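PDB 6TJ2: Alpha/beta hydrolase from Paenibacillus sp. VTT E-133280, which probably hydrolyses methyl salicylate to salicylic acid as a secreted esterase, resembling tobacco salicylic acid binding protein 2. Local coordinates for residues Val74-Glu78 and Tyr102-Leu108. Coordinates in Å, arbitrary orientation, origin at the centre of the assembly. Residue numbers count along the deposited sequence, not the author numbering.
Sequences VYTPE and YIKQKDL
Val74 and Tyr75 end the edge strand 73-75 in extended conformation, and Thr76-Glu78 run on as loop past the C-terminal end of helix 92-105. Val74 packs behind the strand, on Ala64 and Leu67 of helix 61-69. Tyr75 points the other way, its m rotamer (chi2 98°) laying the ring across the helix end. Leu108 CD2 sits over one face of that ring, 3.6 Å from Tyr75 CE1, in a CH-pi contact 3.9 Å from the centroid. At the ring edge Tyr102 OH lies 3.4 Å from Tyr75 CD2, while the aliphatic part of Lys106 comes obliquely, CD 4.0 Å from Tyr75 CE2. Thr76 turns its side chain away, and Pro77 turns back to meet Tyr102, with 7.2 Å between their CA atoms. Tyr102, chi1 t, offers its ring face: Pro77 CB stands 3.5 Å from the centroid and almost on the ring normal, a proline-aromatic CH-pi contact. Glu78 faces away and bonds His51 and Ala57.

In 102-108 a Schellman motif ends the helix: Asp107 has positive phi (47°), Leu108 N hydrogen-bonds Ile103 O (3.0 Å), and Asp107 N hydrogen-bonds Lys104 O (3.0 Å). The reversal brings Leu108 under Tyr75. In this alpha/beta-hydrolase fold the contact seats helix 92-105 against the sheet edge, where Pro77 and Leu108 also touch the adjacent parallel strand 46-50, on Ile50 and Val48.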
loop_
_atom_site.group_PDB
_atom_site.type_symbol
_atom_site.label_atom_id
_atom_site.label_comp_id
_atom_site.label_asym_id
_atom_site.label_seq_id
_atom_site.Cartn_x
_atom_site.Cartn_y
_atom_site.Cartn_z
ATOM N N VAL A 74 -14.019 27.446 -5.815
ATOM C CA VAL A 74 -14.229 26.436 -4.746
ATOM C C VAL A 74 -15.414 26.868 -3.879
ATOM O O VAL A 74 -15.370 27.972 -3.291
ATOM C CB VAL A 74 -12.988 26.228 -3.886
ATOM C CG1 VAL A 74 -13.218 25.125 -2.868
ATOM C CG2 VAL A 74 -11.747 25.945 -4.724
ATOM N N TYR A 75 -16.410 26.022 -3.771
ATOM C CA TYR A 75 -17.585 26.196 -2.874
ATOM C C TYR A 75 -17.467 25.179 -1.749
ATOM O O TYR A 75 -17.164 23.985 -2.012
ATOM C CB TYR A 75 -18.888 26.007 -3.628
ATOM C CG TYR A 75 -19.091 27.006 -4.726
ATOM C CD1 TYR A 75 -18.782 26.692 -6.045
ATOM C CD2 TYR A 75 -19.530 28.274 -4.442
ATOM C CE1 TYR A 75 -18.912 27.616 -7.065
ATOM C CE2 TYR A 75 -19.704 29.190 -5.463
ATOM C CZ TYR A 75 -19.399 28.866 -6.758
ATOM O OH TYR A 75 -19.581 29.800 -7.764
ATOM N N THR A 76 -17.622 25.607 -0.520
ATOM C CA THR A 76 -17.582 24.742 0.688
ATOM C C THR A 76 -18.868 24.923 1.494
ATOM O O THR A 76 -18.834 25.564 2.533
ATOM C CB THR A 76 -16.357 25.031 1.538
ATOM O OG1 THR A 76 -16.315 26.384 2.001
ATOM C CG2 THR A 76 -15.092 24.813 0.734
ATOM N N PRO A 77 -19.978 24.374 1.030
ATOM C CA PRO A 77 -21.255 24.574 1.726
ATOM C C PRO A 77 -21.245 23.913 3.093
ATOM O O PRO A 77 -20.685 22.806 3.274
ATOM C CB PRO A 77 -22.264 23.893 0.797
ATOM C CG PRO A 77 -21.448 22.873 0.032
ATOM C CD PRO A 77 -20.122 23.551 -0.167
ATOM N N GLU A 78 -21.971 24.518 4.003
ATOM C CA GLU A 78 -22.368 23.815 5.226
ATOM C C GLU A 78 -23.702 23.088 4.951
ATOM O O GLU A 78 -24.399 23.397 3.947
ATOM C CB GLU A 78 -22.562 24.807 6.371
ATOM C CG GLU A 78 -22.690 24.160 7.729
ATOM C CD GLU A 78 -21.565 23.168 7.903
ATOM O OE1 GLU A 78 -20.482 23.625 8.350
ATOM O OE2 GLU A 78 -21.788 21.964 7.665
ATOM N N TYR A 102 -28.427 24.287 -2.007
ATOM C CA TYR A 102 -27.283 25.232 -2.158
ATOM C C TYR A 102 -26.862 25.253 -3.621
ATOM O O TYR A 102 -26.660 26.356 -4.224
ATOM C CB TYR A 102 -26.157 24.769 -1.221
ATOM C CG TYR A 102 -24.867 25.510 -1.359
ATOM C CD1 TYR A 102 -24.538 26.530 -0.481
ATOM C CD2 TYR A 102 -23.928 25.111 -2.301
ATOM C CE1 TYR A 102 -23.334 27.203 -0.597
ATOM C CE2 TYR A 102 -22.730 25.772 -2.424
ATOM C CZ TYR A 102 -22.415 26.804 -1.549
ATOM O OH TYR A 102 -21.190 27.452 -1.614
ATOM N N ILE A 103 -26.728 24.097 -4.246
ATOM C CA ILE A 103 -26.315 23.954 -5.667
ATOM C C ILE A 103 -27.357 24.639 -6.556
ATOM O O ILE A 103 -26.965 25.421 -7.451
ATOM C CB ILE A 103 -26.138 22.471 -6.031
ATOM C CG1 ILE A 103 -24.884 21.916 -5.364
ATOM C CG2 ILE A 103 -26.106 22.240 -7.531
ATOM C CD1 ILE A 103 -24.830 20.421 -5.240
ATOM N N LYS A 104 -28.642 24.475 -6.289
ATOM C CA LYS A 104 -29.691 25.033 -7.182
ATOM C C LYS A 104 -29.727 26.537 -6.986
ATOM O O LYS A 104 -29.866 27.278 -7.972
ATOM C CB LYS A 104 -31.044 24.408 -6.873
ATOM C CG LYS A 104 -31.120 22.989 -7.353
ATOM C CD LYS A 104 -32.416 22.386 -6.926
ATOM C CE LYS A 104 -32.641 21.058 -7.584
ATOM N NZ LYS A 104 -33.949 20.551 -7.109
ATOM N N GLN A 105 -29.570 27.010 -5.779
ATOM C CA GLN A 105 -29.736 28.464 -5.495
ATOM C C GLN A 105 -28.594 29.231 -6.148
ATOM O O GLN A 105 -28.846 30.335 -6.649
ATOM C CB GLN A 105 -29.776 28.738 -3.994
ATOM C CG GLN A 105 -31.134 28.385 -3.379
ATOM C CD GLN A 105 -31.144 28.208 -1.873
ATOM O OE1 GLN A 105 -30.183 28.538 -1.176
ATOM N NE2 GLN A 105 -32.230 27.656 -1.349
ATOM N N LYS A 106 -27.395 28.669 -6.176
ATOM C CA LYS A 106 -26.247 29.310 -6.864
ATOM C C LYS A 106 -26.208 28.896 -8.322
ATOM O O LYS A 106 -25.277 29.359 -9.039
ATOM C CB LYS A 106 -24.972 29.002 -6.111
ATOM C CG LYS A 106 -24.866 29.632 -4.735
ATOM C CD LYS A 106 -23.520 29.394 -4.136
ATOM C CE LYS A 106 -23.285 29.973 -2.764
ATOM N NZ LYS A 106 -23.276 31.449 -2.801
ATOM N N ASP A 107 -27.129 28.073 -8.820
ATOM C CA ASP A 107 -27.187 27.526 -10.182
ATOM C C ASP A 107 -25.809 26.975 -10.587
ATOM O O ASP A 107 -25.351 27.154 -11.730
ATOM C CB ASP A 107 -27.776 28.535 -11.201
ATOM C CG ASP A 107 -28.141 27.863 -12.511
ATOM O OD1 ASP A 107 -28.536 26.706 -12.517
ATOM O OD2 ASP A 107 -27.907 28.445 -13.592
ATOM N N LEU A 108 -25.200 26.145 -9.760
ATOM C CA LEU A 108 -23.842 25.631 -10.032
ATOM C C LEU A 108 -23.961 24.537 -11.077
ATOM O O LEU A 108 -24.917 23.724 -10.999
ATOM C CB LEU A 108 -23.218 25.073 -8.757
ATOM C CG LEU A 108 -23.020 26.091 -7.648
ATOM C CD1 LEU A 108 -22.304 25.513 -6.445
ATOM C CD2 LEU A 108 -22.284 27.319 -8.142
#